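PDB 2AWI: PrgX from Enterococcus faecalis, which acts as a receptor for the peptide sex pheromone cCF10 and probably binds DNA as a repressor in the regulation of conjugation. Local coordinates for residues K94-I99 against S111-Y116; V72-K77 against L107-I112; T87-F92 against H121-E126; I155-L160 against I190-K195. The protein carries 1 engineered substitution. All coordinates share one frame; numbering follows the deposited sequence.

Contact 1 (K94-I99 against S111-Y116); sequences KNFQRI and SIYLGY
Tyr116 reaches across to Phe96 and Ile99 and carries much of an antiparallel helical hairpin. Helices 92-102 and 107-122 follow each other in the chain, in a region whose family belongs with the TPR-type helical repeats; their short segments meet at 148°, with the axes 10.3 Å apart at closest approach. The pair illustrates how an antiparallel interface can be built from rings that pass each other obliquely rather than stacking. Phe96 and Tyr116 slide past each other in opposite directions, their planes 31° apart and their centroids separated by 6.0 Å. The first torsion of Phe96 sets CG anti to the backbone N and beside the carbonyl carbon (chi1 -176°). On its ring, CD1 comes within 3.5 Å of Tyr116 CB. Farther out, CE1 lies 4.0 Å from CE1 of Tyr113, while Phe92, one turn earlier, stacks on Phe96.

Ile99 approaches differently, crossing Tyr116 at about a right angle. Its CG1 comes to 3.5 Å from Tyr116 CZ, and CB and CG2 lie over one face of that ring, displaced toward the rim in the case of CB. The CG2 branch also reaches the neighbouring backbone, 3.9 Å from Tyr113 CA. Arg98 directs its guanidinium NE to a salt bridge with Glu78 on helix 74-87. At the phenol end of Tyr116 the approach is from the edge, in the ring plane: Asn95 CB sits 3.5 Å from Tyr116 OH.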
# COMPACT_ATOMS: atom_id res chain seq x y z
N LYS A 94 -14.80 -48.37 -18.78
CA LYS A 94 -15.60 -49.44 -18.20
C LYS A 94 -16.65 -48.97 -17.19
O LYS A 94 -17.74 -49.53 -17.11
CB LYS A 94 -14.68 -50.48 -17.55
CG LYS A 94 -15.31 -51.86 -17.42
CD LYS A 94 -14.24 -52.91 -17.17
CE LYS A 94 -14.82 -54.31 -17.20
NZ LYS A 94 -13.76 -55.36 -17.09
N ASN A 95 -16.31 -47.94 -16.41
CA ASN A 95 -17.23 -47.41 -15.42
C ASN A 95 -18.27 -46.53 -16.08
O ASN A 95 -19.44 -46.54 -15.71
CB ASN A 95 -16.47 -46.61 -14.36
CG ASN A 95 -15.76 -47.50 -13.36
OD1 ASN A 95 -14.69 -47.16 -12.87
ND2 ASN A 95 -16.37 -48.64 -13.05
N PHE A 96 -17.83 -45.78 -17.09
CA PHE A 96 -18.71 -44.88 -17.82
C PHE A 96 -19.80 -45.68 -18.53
O PHE A 96 -20.89 -45.17 -18.77
CB PHE A 96 -17.92 -44.07 -18.84
CG PHE A 96 -18.74 -43.06 -19.58
CD1 PHE A 96 -19.31 -41.98 -18.91
CD2 PHE A 96 -18.93 -43.18 -20.96
CE1 PHE A 96 -20.07 -41.04 -19.60
CE2 PHE A 96 -19.69 -42.24 -21.66
CZ PHE A 96 -20.26 -41.17 -20.98
N GLN A 97 -19.49 -46.92 -18.87
CA GLN A 97 -20.45 -47.77 -19.56
C GLN A 97 -21.54 -48.26 -18.62
O GLN A 97 -22.57 -48.77 -19.05
CB GLN A 97 -19.75 -48.98 -20.20
CG GLN A 97 -18.72 -48.62 -21.26
CD GLN A 97 -18.09 -49.84 -21.90
OE1 GLN A 97 -17.17 -49.72 -22.71
NE2 GLN A 97 -18.58 -51.02 -21.54
N ARG A 98 -21.30 -48.10 -17.32
CA ARG A 98 -22.26 -48.52 -16.31
C ARG A 98 -23.10 -47.32 -15.89
O ARG A 98 -24.31 -47.43 -15.71
CB ARG A 98 -21.53 -49.09 -15.09
CG ARG A 98 -22.47 -49.52 -13.96
CD ARG A 98 -21.72 -49.98 -12.70
NE ARG A 98 -20.94 -48.91 -12.08
CZ ARG A 98 -19.65 -48.69 -12.31
NH1 ARG A 98 -18.98 -49.46 -13.15
NH2 ARG A 98 -19.02 -47.69 -11.70
N ILE A 99 -22.45 -46.18 -15.75
CA ILE A 99 -23.10 -44.95 -15.34
C ILE A 99 -23.97 -44.32 -16.42
O ILE A 99 -25.13 -43.99 -16.18
CB ILE A 99 -22.05 -43.90 -14.89
CG1 ILE A 99 -21.27 -44.42 -13.68
CG2 ILE A 99 -22.73 -42.58 -14.56
CD1 ILE A 99 -22.12 -44.68 -12.45
N SER A 111 -25.99 -36.23 -11.69
CA SER A 111 -24.87 -35.43 -11.21
C SER A 111 -23.56 -36.21 -11.36
O SER A 111 -22.54 -35.65 -11.76
CB SER A 111 -25.09 -35.04 -9.74
OG SER A 111 -24.10 -34.11 -9.32
N ILE A 112 -23.59 -37.50 -11.05
CA ILE A 112 -22.39 -38.32 -11.18
C ILE A 112 -22.01 -38.41 -12.66
O ILE A 112 -20.84 -38.28 -13.03
CB ILE A 112 -22.64 -39.74 -10.63
CG1 ILE A 112 -22.86 -39.68 -9.12
CG2 ILE A 112 -21.46 -40.63 -10.95
CD1 ILE A 112 -23.28 -41.00 -8.51
N TYR A 113 -23.03 -38.62 -13.50
CA TYR A 113 -22.86 -38.71 -14.94
C TYR A 113 -22.08 -37.52 -15.48
O TYR A 113 -21.11 -37.69 -16.21
CB TYR A 113 -24.24 -38.78 -15.61
CG TYR A 113 -24.22 -38.55 -17.10
CD1 TYR A 113 -23.69 -39.50 -17.97
CD2 TYR A 113 -24.73 -37.37 -17.64
CE1 TYR A 113 -23.66 -39.29 -19.34
CE2 TYR A 113 -24.71 -37.14 -19.01
CZ TYR A 113 -24.17 -38.10 -19.86
OH TYR A 113 -24.15 -37.89 -21.22
N LEU A 114 -22.52 -36.31 -15.14
CA LEU A 114 -21.84 -35.10 -15.59
C LEU A 114 -20.42 -35.07 -15.05
O LEU A 114 -19.55 -34.36 -15.57
CB LEU A 114 -22.60 -33.85 -15.13
CG LEU A 114 -24.02 -33.66 -15.70
CD1 LEU A 114 -24.70 -32.45 -15.07
CD2 LEU A 114 -23.93 -33.51 -17.22
N GLY A 115 -20.19 -35.85 -13.99
CA GLY A 115 -18.87 -35.94 -13.40
C GLY A 115 -17.94 -36.66 -14.37
O GLY A 115 -16.76 -36.32 -14.49
N TYR A 116 -18.49 -37.65 -15.06
CA TYR A 116 -17.72 -38.40 -16.05
C TYR A 116 -17.49 -37.55 -17.30
O TYR A 116 -16.42 -37.58 -17.90
CB TYR A 116 -18.44 -39.69 -16.43
CG TYR A 116 -18.32 -40.80 -15.41
CD1 TYR A 116 -18.90 -40.69 -14.15
CD2 TYR A 116 -17.63 -41.98 -15.72
CE1 TYR A 116 -18.80 -41.72 -13.21
CE2 TYR A 116 -17.53 -43.02 -14.80
CZ TYR A 116 -18.11 -42.89 -13.55
OH TYR A 116 -18.00 -43.92 -12.65

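Contact 2 (V72-K77 against L107-I112); sequences VNETGK and LQYFSI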
# COMPACT_ATOMS: atom_id res chain seq x y z
N VAL A 72 -21.84 -44.39 2.09
CA VAL A 72 -22.27 -45.71 2.55
C VAL A 72 -22.97 -46.55 1.49
O VAL A 72 -22.59 -47.70 1.26
CB VAL A 72 -23.22 -45.58 3.78
CG1 VAL A 72 -24.40 -44.69 3.43
CG2 VAL A 72 -23.69 -46.96 4.21
N ASN A 73 -23.99 -45.99 0.84
CA ASN A 73 -24.73 -46.72 -0.19
C ASN A 73 -24.11 -46.69 -1.58
O ASN A 73 -23.03 -46.15 -1.78
CB ASN A 73 -26.18 -46.23 -0.26
CG ASN A 73 -26.29 -44.73 -0.48
OD1 ASN A 73 -25.56 -44.16 -1.30
ND2 ASN A 73 -27.20 -44.09 0.24
N GLU A 74 -24.83 -47.28 -2.53
CA GLU A 74 -24.38 -47.38 -3.92
C GLU A 74 -24.08 -46.04 -4.59
O GLU A 74 -23.11 -45.92 -5.34
CB GLU A 74 -25.42 -48.14 -4.74
CG GLU A 74 -24.90 -48.68 -6.06
CD GLU A 74 -23.86 -49.77 -5.88
OE1 GLU A 74 -23.34 -50.26 -6.90
OE2 GLU A 74 -23.57 -50.13 -4.71
N THR A 75 -24.91 -45.03 -4.32
CA THR A 75 -24.71 -43.71 -4.91
C THR A 75 -23.47 -43.01 -4.36
O THR A 75 -22.81 -42.24 -5.07
CB THR A 75 -25.95 -42.82 -4.70
OG1 THR A 75 -27.05 -43.36 -5.44
CG2 THR A 75 -25.68 -41.40 -5.18
N GLY A 76 -23.17 -43.25 -3.09
CA GLY A 76 -22.00 -42.64 -2.49
C GLY A 76 -20.76 -43.29 -3.07
O GLY A 76 -19.78 -42.62 -3.40
N LYS A 77 -20.80 -44.61 -3.19
CA LYS A 77 -19.68 -45.36 -3.75
C LYS A 77 -19.34 -44.79 -5.12
O LYS A 77 -18.18 -44.50 -5.41
CB LYS A 77 -20.05 -46.84 -3.89
CG LYS A 77 -20.51 -47.50 -2.60
CD LYS A 77 -21.11 -48.88 -2.88
CE LYS A 77 -21.71 -49.49 -1.61
NZ LYS A 77 -22.45 -50.76 -1.87
N LEU A 107 -31.53 -37.78 -9.75
CA LEU A 107 -30.77 -36.55 -9.88
C LEU A 107 -29.33 -36.78 -9.44
O LEU A 107 -28.41 -36.18 -9.98
CB LEU A 107 -31.42 -35.45 -9.05
CG LEU A 107 -32.83 -35.06 -9.51
CD1 LEU A 107 -33.42 -34.06 -8.54
CD2 LEU A 107 -32.78 -34.49 -10.92
N GLN A 108 -29.13 -37.66 -8.47
CA GLN A 108 -27.78 -37.95 -8.00
C GLN A 108 -26.98 -38.58 -9.14
O GLN A 108 -25.93 -38.08 -9.51
CB GLN A 108 -27.82 -38.90 -6.79
CG GLN A 108 -28.34 -38.23 -5.53
CD GLN A 108 -27.37 -37.21 -4.96
OE1 GLN A 108 -27.76 -36.29 -4.24
NE2 GLN A 108 -26.09 -37.37 -5.29
N TYR A 109 -27.49 -39.67 -9.70
CA TYR A 109 -26.81 -40.33 -10.81
C TYR A 109 -26.57 -39.38 -11.97
O TYR A 109 -25.56 -39.48 -12.67
CB TYR A 109 -27.60 -41.55 -11.28
CG TYR A 109 -27.31 -42.80 -10.48
CD1 TYR A 109 -26.05 -43.40 -10.53
CD2 TYR A 109 -28.27 -43.35 -9.63
CE1 TYR A 109 -25.75 -44.52 -9.75
CE2 TYR A 109 -27.98 -44.47 -8.84
CZ TYR A 109 -26.72 -45.04 -8.91
OH TYR A 109 -26.43 -46.13 -8.12
N PHE A 110 -27.49 -38.45 -12.20
CA PHE A 110 -27.27 -37.51 -13.29
C PHE A 110 -26.04 -36.69 -12.94
O PHE A 110 -25.16 -36.49 -13.77
CB PHE A 110 -28.46 -36.58 -13.49
CG PHE A 110 -28.36 -35.75 -14.74
CD1 PHE A 110 -28.23 -36.37 -15.98
CD2 PHE A 110 -28.35 -34.36 -14.67
CE1 PHE A 110 -28.10 -35.61 -17.14
CE2 PHE A 110 -28.22 -33.59 -15.82
CZ PHE A 110 -28.10 -34.22 -17.06
N SER A 111 -25.99 -36.23 -11.69
CA SER A 111 -24.87 -35.43 -11.21
C SER A 111 -23.56 -36.21 -11.36
O SER A 111 -22.54 -35.65 -11.76
CB SER A 111 -25.09 -35.04 -9.74
OG SER A 111 -24.10 -34.11 -9.32
N ILE A 112 -23.59 -37.50 -11.05
CA ILE A 112 -22.39 -38.32 -11.18
C ILE A 112 -22.01 -38.41 -12.66
O ILE A 112 -20.84 -38.28 -13.03
CB ILE A 112 -22.64 -39.74 -10.63
CG1 ILE A 112 -22.86 -39.68 -9.12
CG2 ILE A 112 -21.46 -40.63 -10.95
CD1 ILE A 112 -23.28 -41.00 -8.51
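Thr75 meets Gln108, Tyr109 and Ile112 through the two branches of one short side chain, an example of how a threonine can divide its apolar and polar contacts. From CB the methyl and the hydroxyl part company. CG2 abuts Gln108 CB at 3.7 Å, the two side chains crossing at about a right angle, and it also reaches Ile112 CD1 at 4.1 Å. That same CD1 lies 3.7 Å from Thr75 O, so the isoleucine tip touches both backbone and side chain. OG1, anti to the carbonyl carbon (chi1 -66°), approaches the Tyr109 ring obliquely, 3.7 Å from CE2. Its polar partner lies elsewhere: Glu52 OE1 of the second subunit, which hydrogen-bonds to this hydroxyl. Beside it, Glu74 CG comes to 3.6 Å from Tyr109 OH.

The start of the helix is secured locally. Asn73 is the N-cap, its OD1 accepting from Gly76 N at 3.1 Å, and Lys77 NZ forms a salt bridge with Glu74. The contact thus sets the first turn of helix 74-87 against the first turns of helix 107-122, whose Leu107 and Phe110 pack on helices 128-142 and 150-159, while the second subunit adjoins Thr75 and Gln108.

Contact 3 (T87-F92 against H121-E126); sequences TNPDLF and HHYNIE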
# COMPACT_ATOMS: atom_id res chain seq x y z
N THR A 87 -7.81 -39.38 -11.58
CA THR A 87 -6.37 -39.57 -11.54
C THR A 87 -5.94 -40.68 -12.49
O THR A 87 -4.89 -40.59 -13.14
CB THR A 87 -5.89 -39.91 -10.11
OG1 THR A 87 -6.61 -41.04 -9.61
CG2 THR A 87 -6.11 -38.73 -9.17
N ASN A 88 -6.75 -41.73 -12.58
CA ASN A 88 -6.45 -42.86 -13.46
C ASN A 88 -7.57 -43.07 -14.48
O ASN A 88 -8.44 -43.94 -14.31
CB ASN A 88 -6.25 -44.13 -12.62
CG ASN A 88 -5.92 -45.34 -13.46
OD1 ASN A 88 -5.17 -45.25 -14.43
ND2 ASN A 88 -6.46 -46.49 -13.08
N PRO A 89 -7.56 -42.29 -15.57
CA PRO A 89 -8.55 -42.35 -16.65
C PRO A 89 -8.71 -43.68 -17.39
O PRO A 89 -9.57 -43.80 -18.26
CB PRO A 89 -8.13 -41.21 -17.57
CG PRO A 89 -6.66 -41.09 -17.33
CD PRO A 89 -6.57 -41.22 -15.84
N ASP A 90 -7.88 -44.67 -17.07
CA ASP A 90 -8.01 -45.97 -17.74
C ASP A 90 -9.26 -46.65 -17.22
O ASP A 90 -9.82 -47.55 -17.86
CB ASP A 90 -6.78 -46.85 -17.45
CG ASP A 90 -7.08 -48.34 -17.62
OD1 ASP A 90 -7.71 -48.93 -16.71
OD2 ASP A 90 -6.70 -48.91 -18.66
N LEU A 91 -9.71 -46.21 -16.05
CA LEU A 91 -10.90 -46.75 -15.41
C LEU A 91 -12.17 -46.18 -16.02
O LEU A 91 -13.22 -46.82 -16.01
CB LEU A 91 -10.85 -46.43 -13.91
CG LEU A 91 -9.56 -46.80 -13.19
CD1 LEU A 91 -9.56 -46.20 -11.78
CD2 LEU A 91 -9.40 -48.31 -13.15
N PHE A 92 -12.06 -44.96 -16.54
CA PHE A 92 -13.17 -44.25 -17.16
C PHE A 92 -14.10 -45.17 -17.95
O PHE A 92 -15.18 -45.56 -17.48
CB PHE A 92 -12.62 -43.16 -18.09
CG PHE A 92 -13.67 -42.34 -18.77
CD1 PHE A 92 -14.31 -41.31 -18.09
CD2 PHE A 92 -14.01 -42.59 -20.09
CE1 PHE A 92 -15.28 -40.54 -18.72
CE2 PHE A 92 -14.98 -41.83 -20.73
CZ PHE A 92 -15.62 -40.80 -20.05
N HIS A 121 -13.90 -34.53 -20.97
CA HIS A 121 -13.56 -33.26 -21.61
C HIS A 121 -12.13 -32.87 -21.27
O HIS A 121 -11.45 -32.20 -22.05
CB HIS A 121 -14.49 -32.14 -21.14
CG HIS A 121 -15.80 -32.09 -21.87
ND1 HIS A 121 -16.65 -31.00 -21.80
CD2 HIS A 121 -16.41 -32.98 -22.68
CE1 HIS A 121 -17.72 -31.23 -22.54
NE2 HIS A 121 -17.60 -32.42 -23.08
N HIS A 122 -11.67 -33.31 -20.10
CA HIS A 122 -10.33 -33.00 -19.62
C HIS A 122 -9.25 -33.81 -20.32
O HIS A 122 -8.36 -33.25 -20.97
CB HIS A 122 -10.27 -33.24 -18.11
CG HIS A 122 -9.01 -32.72 -17.47
ND1 HIS A 122 -8.61 -31.41 -17.58
CD2 HIS A 122 -8.08 -33.34 -16.71
CE1 HIS A 122 -7.48 -31.24 -16.92
NE2 HIS A 122 -7.14 -32.39 -16.38
N TYR A 123 -9.32 -35.13 -20.20
CA TYR A 123 -8.34 -36.01 -20.83
C TYR A 123 -8.70 -36.27 -22.28
O TYR A 123 -8.37 -37.31 -22.85
CB TYR A 123 -8.25 -37.32 -20.05
CG TYR A 123 -7.80 -37.12 -18.62
CD1 TYR A 123 -6.64 -36.41 -18.33
CD2 TYR A 123 -8.54 -37.64 -17.56
CE1 TYR A 123 -6.22 -36.21 -17.02
CE2 TYR A 123 -8.14 -37.45 -16.24
CZ TYR A 123 -6.98 -36.73 -15.98
OH TYR A 123 -6.57 -36.53 -14.68
N ASN A 124 -9.38 -35.29 -22.87
CA ASN A 124 -9.82 -35.35 -24.26
C ASN A 124 -10.36 -36.70 -24.70
O ASN A 124 -10.00 -37.21 -25.77
CB ASN A 124 -8.67 -34.93 -25.19
CG ASN A 124 -9.09 -33.85 -26.17
OD1 ASN A 124 -9.41 -32.73 -25.78
ND2 ASN A 124 -9.09 -34.19 -27.46
N ILE A 125 -11.23 -37.29 -23.88
CA ILE A 125 -11.83 -38.57 -24.23
C ILE A 125 -13.09 -38.28 -25.04
O ILE A 125 -13.76 -37.27 -24.83
CB ILE A 125 -12.19 -39.38 -22.97
CG1 ILE A 125 -10.93 -39.65 -22.15
CG2 ILE A 125 -12.85 -40.70 -23.36
CD1 ILE A 125 -11.13 -40.59 -20.97
N GLU A 126 -13.40 -39.17 -25.98
CA GLU A 126 -14.57 -39.00 -26.84
C GLU A 126 -15.86 -39.50 -26.18
O GLU A 126 -15.97 -40.67 -25.82
CB GLU A 126 -14.37 -39.75 -28.16
CG GLU A 126 -13.29 -39.18 -29.07
CD GLU A 126 -13.63 -37.79 -29.59
OE1 GLU A 126 -12.96 -37.33 -30.54
OE2 GLU A 126 -14.57 -37.16 -29.05
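Phe92 and Ile125 form the inner half of this contact, and Pro89 with Tyr123 the half nearer solvent. At the inner end, Ile125 slides past the phenylalanine in the opposite direction and lays its CD1 over one face of the ring, 4.0 Å from the centroid and 26° off the normal, a CH-pi contact. CG2 meets the CE2 side of the ring, 3.6 Å from Phe92 CE2. Ile125 CG1 stands anti to the carbonyl carbon (chi1 -60°) and CG2 anti to the backbone N; CG2 and the CD1 at the end of the CG1 branch both meet the ring. Phe92 is buried, packing also against Ile119 and Ala120 of helix 107-122.

Pro89 and Tyr123 are partly exposed, yet they touch just as closely. Pro89 crosses Tyr123 at about a right angle, with CB 3.6 Å from CD2; its CG sits over the ring face, 4.2 Å from the centroid, a second CH-pi contact. His122 CD2 lies against the opposite face, so the phenol ring is held between two neighbours, and its hydroxyl is fixed by a hydrogen bond to Phe86 O. The loose margin belongs to exposed Thr87, which only skirts this end, its CA 4.4 Å from Tyr123 OH.

The proline belongs to a type I beta turn from Asn88 to Leu91, closed by Leu91 N donating to Asn88 O at 3.1 Å. The arrangement is that of an interhelical turn in an all-helical array: the connection after helix 74-87 and the first residue of helix 92-102 pack on the chain leaving helix 107-122, through paired CH-pi contacts.

Contact 4 (I155-L160 against I190-K195); sequences IVSNLL and IQTVLK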
# COMPACT_ATOMS: atom_id res chain seq x y z
N ILE A 155 -26.30 -30.03 -9.82
CA ILE A 155 -26.38 -30.37 -11.24
C ILE A 155 -26.09 -29.14 -12.10
O ILE A 155 -25.28 -29.19 -13.03
CB ILE A 155 -27.78 -30.93 -11.59
CG1 ILE A 155 -27.87 -32.39 -11.13
CG2 ILE A 155 -28.06 -30.78 -13.08
CD1 ILE A 155 -29.24 -33.02 -11.30
N VAL A 156 -26.73 -28.02 -11.78
CA VAL A 156 -26.52 -26.80 -12.54
C VAL A 156 -25.05 -26.40 -12.57
O VAL A 156 -24.54 -25.94 -13.59
CB VAL A 156 -27.34 -25.64 -11.95
CG1 VAL A 156 -26.58 -24.34 -12.07
CG2 VAL A 156 -28.66 -25.54 -12.70
N SER A 157 -24.38 -26.56 -11.43
CA SER A 157 -22.97 -26.23 -11.32
C SER A 157 -22.14 -27.15 -12.20
O SER A 157 -21.20 -26.71 -12.87
CB SER A 157 -22.53 -26.38 -9.86
OG SER A 157 -21.15 -26.09 -9.72
N ASN A 158 -22.49 -28.43 -12.20
CA ASN A 158 -21.80 -29.43 -13.01
C ASN A 158 -21.97 -29.11 -14.50
O ASN A 158 -21.06 -29.34 -15.30
CB ASN A 158 -22.36 -30.82 -12.71
CG ASN A 158 -22.07 -31.29 -11.29
OD1 ASN A 158 -22.74 -32.19 -10.77
ND2 ASN A 158 -21.07 -30.69 -10.65
N LEU A 159 -23.14 -28.58 -14.87
CA LEU A 159 -23.43 -28.23 -16.26
C LEU A 159 -22.61 -27.04 -16.73
O LEU A 159 -22.15 -27.02 -17.88
CB LEU A 159 -24.92 -27.92 -16.43
CG LEU A 159 -25.89 -29.09 -16.25
CD1 LEU A 159 -27.31 -28.57 -16.23
CD2 LEU A 159 -25.69 -30.11 -17.38
N LEU A 160 -22.43 -26.05 -15.87
CA LEU A 160 -21.65 -24.87 -16.23
C LEU A 160 -20.22 -25.28 -16.52
O LEU A 160 -19.44 -24.51 -17.08
CB LEU A 160 -21.65 -23.84 -15.09
CG LEU A 160 -22.89 -22.97 -14.88
CD1 LEU A 160 -22.74 -22.12 -13.62
CD2 LEU A 160 -23.08 -22.07 -16.09
N ILE A 190 -26.22 -23.99 -3.03
CA ILE A 190 -26.93 -22.93 -3.72
C ILE A 190 -26.00 -21.74 -3.97
O ILE A 190 -26.26 -20.93 -4.86
CB ILE A 190 -28.15 -22.47 -2.91
CG1 ILE A 190 -27.70 -21.83 -1.60
CG2 ILE A 190 -29.06 -23.66 -2.63
CD1 ILE A 190 -28.83 -21.29 -0.77
N GLN A 191 -24.91 -21.66 -3.20
CA GLN A 191 -23.94 -20.58 -3.33
C GLN A 191 -22.90 -20.87 -4.41
O GLN A 191 -22.48 -19.97 -5.13
CB GLN A 191 -23.20 -20.35 -2.01
CG GLN A 191 -23.87 -19.37 -1.07
CD GLN A 191 -23.27 -19.40 0.32
OE1 GLN A 191 -23.64 -20.24 1.15
NE2 GLN A 191 -22.34 -18.49 0.59
N THR A 192 -22.50 -22.13 -4.52
CA THR A 192 -21.50 -22.53 -5.50
C THR A 192 -21.94 -22.15 -6.91
O THR A 192 -21.13 -21.67 -7.71
CB THR A 192 -21.25 -24.06 -5.44
OG1 THR A 192 -20.85 -24.42 -4.11
CG2 THR A 192 -20.15 -24.47 -6.42
N VAL A 193 -23.22 -22.36 -7.20
CA VAL A 193 -23.79 -22.05 -8.51
C VAL A 193 -23.55 -20.60 -8.86
O VAL A 193 -23.03 -20.29 -9.92
CB VAL A 193 -25.33 -22.27 -8.53
CG1 VAL A 193 -25.88 -21.84 -9.88
CG2 VAL A 193 -25.66 -23.72 -8.26
N LEU A 194 -23.94 -19.71 -7.96
CA LEU A 194 -23.79 -18.29 -8.21
C LEU A 194 -22.35 -17.90 -8.44
O LEU A 194 -22.04 -17.18 -9.39
CB LEU A 194 -24.38 -17.49 -7.04
CG LEU A 194 -25.78 -17.96 -6.61
CD1 LEU A 194 -26.27 -17.15 -5.43
CD2 LEU A 194 -26.73 -17.83 -7.79
N LYS A 195 -21.45 -18.39 -7.59
CA LYS A 195 -20.04 -18.05 -7.72
C LYS A 195 -19.50 -18.50 -9.08
O LYS A 195 -18.82 -17.74 -9.76
CB LYS A 195 -19.24 -18.68 -6.58
CG LYS A 195 -17.80 -18.20 -6.47
CD LYS A 195 -16.85 -19.08 -7.27
CE LYS A 195 -16.79 -20.49 -6.70
NZ LYS A 195 -15.90 -21.39 -7.49
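This is a buried, nearly parallel helix-to-helix contact near the centre of the chain, joining helix 150-159 to helix 184-203 with helix 165-172 intervening in the sequence. The short segments run 25° apart, their axes 8.9 Å from each other at closest approach. It illustrates how small side chains permit close backbones: across the middle, Ser157 CA and Val193 CA are separated by 5.1 Å.

Val156 and Val193 bear the apolar part, crossing at about a right angle. The Val193 branch that stands anti to its backbone N (chi1 176°), CG1, is the one nearest Val156 CG1. The modelled separation of these two methyls, 3.4 Å, is tighter than an ordinary carbon contact and should be read with caution, since Val156 chi1 lies off the usual rotamers. Farther along, Leu160 brings CD1 to 4.1 Å from Val193 O, touching backbone rather than side chain.

Beside the valines runs a more polar strip. Ser157 OG lies 3.8 Å from the methyl CG2 of Thr192 and has a weak hydrogen bond with Asn196, whereas Thr192 OG1 is hydrogen-bonded to Tyr232 OH and Leu188 O.

Helix 165-172 also takes part, since Val156 packs on Ile172 and Leu160 on Val168. Near-parallel helices that touch directly, with one helix between them in sequence, are consistent with the layered helical array of TPR-like proteins, the clan to which this region's family belongs.

Contacts 1, 2 and 3 all use helix 107-122, at its middle, start and end respectively, and bring helix 74-87, helix 92-102 and the turn between those two against it. Contact 1 lies about 10 Å from contact 2 and 11 Å from contact 3, centre to centre, and the pair 2 and 3 about 19 Å apart. Along the chain, contact 1 falls within the span of contact 3, which interleaves with contact 2; contact 4 opens after all three. It lies 18 to 23 Å away, near the chain's centre, whereas contact 2 lies by the second subunit; helices 107-122 and 150-159 link them, and there Asn158 and Ser111 probably share a hydrogen bond.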